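Local coordinates for ethylbenzene dehydrogenase alpha-subunit (Aromatoleum aromaticum, PDB 2IVF), which binds a molybdenum atom, an iron/sulfur cluster and the ligands MGD and MD1, as a member of the molybdopterin oxidoreductase family, at residues Lys755-Tyr759 against Glu760-Lys764; Val674-Ser677 against Val678-Pro681; Ala305-Leu308 against Gly309-Gln312. All coordinates share one frame; numbering follows the deposited sequence.

Interaction 1: Lys755-Tyr759 against Glu760-Lys764; sequences KDYTY and EKFKK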
# COMPACT_ATOMS: atom_id res chain seq x y z
N LYS A 755 12.36 -11.74 30.78
CA LYS A 755 11.63 -11.72 32.06
C LYS A 755 11.62 -10.34 32.75
O LYS A 755 10.68 -10.00 33.42
CB LYS A 755 12.18 -12.75 33.00
CG LYS A 755 13.53 -12.38 33.58
CD LYS A 755 14.12 -13.47 34.49
CE LYS A 755 15.50 -13.00 35.05
NZ LYS A 755 16.31 -14.07 35.76
N ASP A 756 12.69 -9.57 32.59
CA ASP A 756 12.78 -8.21 33.15
C ASP A 756 12.35 -7.07 32.19
O ASP A 756 12.59 -5.90 32.45
CB ASP A 756 14.22 -7.97 33.66
CG ASP A 756 15.26 -7.96 32.54
OD1 ASP A 756 14.94 -8.26 31.37
OD2 ASP A 756 16.43 -7.66 32.86
N TYR A 757 11.76 -7.42 31.07
CA TYR A 757 11.33 -6.43 30.09
C TYR A 757 9.90 -5.97 30.37
O TYR A 757 8.94 -6.44 29.76
CB TYR A 757 11.46 -6.96 28.69
CG TYR A 757 11.43 -5.84 27.69
CD1 TYR A 757 12.59 -5.08 27.45
CD2 TYR A 757 10.26 -5.50 27.01
CE1 TYR A 757 12.59 -4.04 26.53
CE2 TYR A 757 10.23 -4.45 26.10
CZ TYR A 757 11.41 -3.71 25.85
OH TYR A 757 11.39 -2.65 24.96
N THR A 758 9.81 -4.99 31.24
CA THR A 758 8.57 -4.49 31.75
C THR A 758 7.92 -3.52 30.80
O THR A 758 8.55 -3.00 29.86
CB THR A 758 8.84 -3.73 33.04
OG1 THR A 758 9.78 -2.68 32.76
CG2 THR A 758 9.44 -4.65 34.11
N TYR A 759 6.66 -3.23 31.08
CA TYR A 759 5.92 -2.22 30.34
C TYR A 759 6.60 -0.84 30.35
O TYR A 759 6.60 -0.13 29.35
CB TYR A 759 4.51 -2.09 30.94
CG TYR A 759 3.67 -1.06 30.25
CD1 TYR A 759 3.32 -1.22 28.91
CD2 TYR A 759 3.20 0.05 30.92
CE1 TYR A 759 2.52 -0.29 28.26
CE2 TYR A 759 2.39 1.00 30.28
CZ TYR A 759 2.05 0.82 28.95
OH TYR A 759 1.28 1.75 28.29
N GLU A 760 7.17 -0.48 31.50
CA GLU A 760 7.96 0.74 31.60
C GLU A 760 9.08 0.75 30.54
O GLU A 760 9.29 1.76 29.84
CB GLU A 760 8.52 0.85 33.00
CG GLU A 760 9.38 2.08 33.23
CD GLU A 760 8.57 3.34 33.52
OE1 GLU A 760 7.33 3.33 33.31
OE2 GLU A 760 9.21 4.33 33.99
N LYS A 761 9.78 -0.37 30.38
CA LYS A 761 10.89 -0.40 29.40
C LYS A 761 10.30 -0.32 27.99
O LYS A 761 10.79 0.41 27.13
CB LYS A 761 11.73 -1.66 29.53
CG LYS A 761 12.59 -1.77 30.78
CD LYS A 761 13.66 -2.85 30.57
CE LYS A 761 14.32 -3.28 31.89
NZ LYS A 761 15.33 -4.39 31.66
N PHE A 762 9.24 -1.08 27.76
CA PHE A 762 8.57 -1.10 26.46
C PHE A 762 8.07 0.28 26.03
O PHE A 762 8.27 0.67 24.87
CB PHE A 762 7.39 -2.07 26.51
CG PHE A 762 6.80 -2.40 25.16
CD1 PHE A 762 7.61 -2.74 24.09
CD2 PHE A 762 5.44 -2.45 24.98
CE1 PHE A 762 7.06 -3.08 22.87
CE2 PHE A 762 4.90 -2.77 23.79
CZ PHE A 762 5.71 -3.07 22.73
N LYS A 763 7.42 1.00 26.95
CA LYS A 763 6.91 2.35 26.65
C LYS A 763 8.03 3.31 26.29
O LYS A 763 7.87 4.17 25.44
CB LYS A 763 6.24 2.98 27.87
CG LYS A 763 4.74 2.89 27.99
CD LYS A 763 4.28 3.75 29.21
CE LYS A 763 5.18 3.58 30.43
NZ LYS A 763 4.75 4.26 31.74
N LYS A 764 9.15 3.18 26.97
CA LYS A 764 10.27 4.08 26.76
C LYS A 764 11.00 3.81 25.44
O LYS A 764 11.27 4.75 24.67
CB LYS A 764 11.23 4.03 27.95
CG LYS A 764 10.63 4.60 29.23
CD LYS A 764 11.63 4.59 30.37
CE LYS A 764 11.23 5.53 31.51
NZ LYS A 764 12.10 5.28 32.70
O HOH W 1 16.92 -5.01 33.94
O HOH W 2 15.26 -6.24 29.52

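Interaction 2: Val674-Ser677 against Val678-Pro681; sequences VDRS and VAPP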
# COMPACT_ATOMS: atom_id res chain seq x y z
N VAL A 674 2.35 1.19 20.79
CA VAL A 674 1.52 2.21 20.25
C VAL A 674 0.93 2.95 21.43
O VAL A 674 0.15 2.41 22.20
CB VAL A 674 0.42 1.67 19.32
CG1 VAL A 674 -0.43 2.85 18.78
CG2 VAL A 674 0.96 0.81 18.16
N ASP A 675 1.34 4.20 21.57
CA ASP A 675 0.87 5.01 22.65
C ASP A 675 -0.52 5.56 22.35
O ASP A 675 -0.96 5.63 21.20
CB ASP A 675 1.85 6.17 22.94
CG ASP A 675 1.84 6.62 24.40
OD1 ASP A 675 0.98 6.21 25.21
OD2 ASP A 675 2.72 7.44 24.74
N ARG A 676 -1.18 5.99 23.41
CA ARG A 676 -2.33 6.86 23.27
C ARG A 676 -1.77 8.31 23.15
O ARG A 676 -1.59 8.99 24.13
CB ARG A 676 -3.24 6.65 24.47
CG ARG A 676 -4.57 7.39 24.41
CD ARG A 676 -5.35 7.10 25.68
NE ARG A 676 -6.71 7.63 25.68
CZ ARG A 676 -7.07 8.85 26.13
NH1 ARG A 676 -6.17 9.71 26.58
NH2 ARG A 676 -8.33 9.20 26.10
N SER A 677 -1.51 8.76 21.93
CA SER A 677 -0.95 10.09 21.67
C SER A 677 -1.97 11.18 21.88
O SER A 677 -1.65 12.21 22.41
CB SER A 677 -0.39 10.19 20.24
OG SER A 677 0.76 9.40 20.09
N VAL A 678 -3.21 10.89 21.52
CA VAL A 678 -4.32 11.83 21.64
C VAL A 678 -5.55 11.03 22.05
O VAL A 678 -5.58 9.81 21.83
CB VAL A 678 -4.61 12.51 20.29
CG1 VAL A 678 -3.43 13.42 19.86
CG2 VAL A 678 -4.91 11.45 19.25
N ALA A 679 -6.51 11.70 22.69
CA ALA A 679 -7.76 11.10 23.10
C ALA A 679 -8.52 10.75 21.84
O ALA A 679 -8.43 11.48 20.84
CB ALA A 679 -8.62 12.09 23.99
N PRO A 680 -9.28 9.65 21.87
CA PRO A 680 -10.16 9.43 20.71
C PRO A 680 -11.18 10.59 20.58
O PRO A 680 -11.49 11.22 21.57
CB PRO A 680 -10.90 8.12 21.04
CG PRO A 680 -10.20 7.52 22.13
CD PRO A 680 -9.40 8.57 22.86
N PRO A 681 -11.65 10.88 19.35
CA PRO A 681 -12.61 11.97 19.16
C PRO A 681 -14.03 11.53 19.44
O PRO A 681 -14.32 10.33 19.45
CB PRO A 681 -12.50 12.29 17.69
CG PRO A 681 -12.13 10.97 17.03
CD PRO A 681 -11.37 10.18 18.08

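Interaction 3: Ala305-Leu308 against Gly309-Gln312; sequences AFWL and GLSQ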
# COMPACT_ATOMS: atom_id res chain seq x y z
N ALA A 305 2.98 -27.38 -12.47
CA ALA A 305 3.66 -27.89 -13.65
C ALA A 305 5.08 -27.31 -13.71
O ALA A 305 6.03 -27.98 -14.14
CB ALA A 305 2.85 -27.58 -14.92
N PHE A 306 5.22 -26.05 -13.35
CA PHE A 306 6.55 -25.42 -13.37
C PHE A 306 7.46 -26.16 -12.40
O PHE A 306 8.55 -26.61 -12.75
CB PHE A 306 6.47 -23.92 -13.09
CG PHE A 306 7.82 -23.29 -12.80
CD1 PHE A 306 8.71 -22.97 -13.82
CD2 PHE A 306 8.21 -23.05 -11.50
CE1 PHE A 306 9.96 -22.43 -13.53
CE2 PHE A 306 9.44 -22.53 -11.22
CZ PHE A 306 10.31 -22.21 -12.24
N TRP A 307 6.98 -26.34 -11.18
CA TRP A 307 7.82 -26.91 -10.14
C TRP A 307 8.05 -28.40 -10.35
O TRP A 307 9.14 -28.89 -10.07
CB TRP A 307 7.24 -26.65 -8.76
CG TRP A 307 7.36 -25.28 -8.34
CD1 TRP A 307 6.37 -24.39 -8.26
CD2 TRP A 307 8.56 -24.62 -7.95
NE1 TRP A 307 6.86 -23.19 -7.84
CE2 TRP A 307 8.20 -23.31 -7.63
CE3 TRP A 307 9.90 -25.01 -7.82
CZ2 TRP A 307 9.14 -22.37 -7.20
CZ3 TRP A 307 10.82 -24.07 -7.40
CH2 TRP A 307 10.43 -22.78 -7.07
N LEU A 308 7.09 -29.08 -10.94
CA LEU A 308 7.32 -30.47 -11.27
C LEU A 308 8.37 -30.57 -12.42
O LEU A 308 9.18 -31.49 -12.49
CB LEU A 308 6.01 -31.14 -11.62
CG LEU A 308 5.02 -31.26 -10.44
CD1 LEU A 308 3.63 -31.74 -10.89
CD2 LEU A 308 5.59 -32.22 -9.37
N GLY A 309 8.31 -29.64 -13.36
CA GLY A 309 9.32 -29.57 -14.43
C GLY A 309 10.71 -29.41 -13.85
O GLY A 309 11.67 -30.11 -14.27
N LEU A 310 10.84 -28.54 -12.85
CA LEU A 310 12.11 -28.35 -12.15
C LEU A 310 12.55 -29.64 -11.47
O LEU A 310 13.72 -29.98 -11.48
CB LEU A 310 12.01 -27.23 -11.12
CG LEU A 310 12.49 -25.83 -11.56
CD1 LEU A 310 11.90 -25.35 -12.89
CD2 LEU A 310 12.33 -24.80 -10.43
N SER A 311 11.61 -30.34 -10.84
CA SER A 311 11.94 -31.58 -10.16
C SER A 311 12.37 -32.62 -11.16
O SER A 311 13.28 -33.40 -10.89
CB SER A 311 10.75 -32.08 -9.39
OG SER A 311 10.34 -31.12 -8.44
N GLN A 312 11.68 -32.68 -12.31
CA GLN A 312 12.02 -33.62 -13.34
C GLN A 312 13.43 -33.37 -13.84
O GLN A 312 14.19 -34.30 -14.07
CB GLN A 312 11.03 -33.56 -14.50
CG GLN A 312 11.12 -34.74 -15.46
CD GLN A 312 12.22 -34.65 -16.52
OE1 GLN A 312 12.56 -35.68 -17.12
NE2 GLN A 312 12.77 -33.46 -16.75

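Interaction 1: Lys755-Tyr759 against Glu760-Lys764
K763 lays its methylene chain obliquely over one face of the Y759 ring, a CH-pi contact in which K763 CG sits toward the rim, 3.5 Å from Y759 CZ. Y759 CG stands anti to its own backbone N (chi1 180°), which places the ring beside its carbonyl carbon, toward K763 one turn ahead; its hydroxyl is hydrogen-bonded to E737 of helix 736-749. The K763 chain turns so that its NZ lies 3.2 Å from E760 OE1 in a salt bridge, and the other carboxylate oxygen takes a weaker one from K764. The Y757 ring is met from two directions: K761 CB lies over a face, while F762 CD1 approaches the edge in plane, 3.7 Å from Y757 CE2. Beyond CG the K761 chain runs extended toward D756. D756 OD2 to K761 NZ is a long salt bridge at 3.7 Å, and two waters span the gap, one for each carboxylate oxygen. T758 holds OG1 between its N and carbonyl carbon (chi1 58°), where it accepts a weak bond from K761 N at 3.3 Å. T758 O receives F762 N at 2.9 Å. These features mark T758 as the N-cap residue of helix 759-765.

Interaction 2: Val674-Ser677 against Val678-Pro681
R676 meets A679 and P680 in a local van der Waals contact, made where strand 670-676 gives way to the loop leading to helix 687-704. No hydrogen bond joins the two segments; the contact rests on a guanidinium face set against the A679 backbone, with the P680 ring touching the group obliquely. CG of R676 is anti to the backbone N (chi1 -174°) and the chain stays extended as far as NE, so the guanidinium is carried forward along the direction the loop takes. A679 CA lies over one face of that group, toward its rim and 3.8 Å from R676 CZ. NH2 is the part that reaches furthest across, R676 NH2 coming within 3.6 Å of A679 CB. The same R676 NH2 is 3.5 Å from CD of P680, whose side chain crosses the arginine at about a right angle.

Behind this, R676 CG passes 3.7 Å from V678 O, a buried carbonyl oxygen with no polar partner in the model. D675 OD1 accepts a weak, bent bond from R676 N, 2.8 Å long, while its OD2 is held by N78. S677 and V678 pack on V98 of strand 94-99, and S677 O is bound by K76. R676 also touches H659 on the neighbouring strand 659-661.

The side chain of P680 is about 10 Å from the bound MD1, too far for direct contact. With phi/psi near -62/152° at P680 and similar values on either side, A679-P681 runs in a polyproline-II-like conformation, here forming the exit from the central strand of a three-stranded antiparallel sheet.

Interaction 3: Ala305-Leu308 against Gly309-Gln312
W307 O is gripped by two donors of a single residue, S311 N and S311 OG, each 3.0 Å away. They reach the oxygen from opposite faces of its carbonyl plane. The hydroxyl can do so because OG is anti to the carbonyl carbon of S311 (chi1 -59°), lying beside the backbone N and thus turned back toward the preceding turn; the serine spends its polar end on a main-chain acceptor within a buried setting. Q312 N to L308 O, at 2.8 Å, and L310 N to F306 O continue the same i to i+4 pattern.

This is the regular bonding of an alpha-helix, and helix 303-316 uses it in an alpha/beta region of the molybdopterin oxidoreductase fold. W307 meets F251 edge-to-face, so the helix packs against the parallel sheet through strand 249-253. W307 also touches L461, A464 and M465 of helix 454-467, and its side chain lies about 7 Å from the bound MGD.

L310 CD1 packs on F306, while L310 CD2 reaches the indole and also touches the phenyl ring. CD1 sits over a face of the F306 ring in a CH-pi contact, 3.9 Å from the centroid and displaced toward the rim. L310 CD2 meets the six-membered part of the indole, 3.5 Å from W307 CZ3. The chi1 of L310, -96°, is well away from a staggered value, consistent with its fitting against both rings. The rings themselves meet as well: F306 directs CE2 at the middle of the W307 face, 3.8 Å above its plane, while W307 CD1 lies in the plane of the phenyl ring at its edge. Beyond the leucine, I428 and V435 of helix 425-437 carry the apolar packing onward, and L431 of that helix touches F306.

Along the chain the order is interaction 3, interaction 2, interaction 1. Interactions 1 and 2 are neighbours, with centres 20 Å apart and nearest atoms about 5 Å apart, though they do not touch. Strand 659-661 is common to their surroundings: H659 is touched by Y759 from helix 759-765 and by R676 from strand 670-676. Interaction 3 lies on the opposite side of the chain's centre, its centre 50 Å from that of interaction 1 and 52 Å from that of interaction 2, in a helix packed on a separate parallel sheet. The pair's side chains approach MD1 and the iron/sulfur cluster only to about 10-14 Å, and W307 approaches MGD to about 7 Å, so local contacts of different kinds build distant parts of one cofactor-binding subunit.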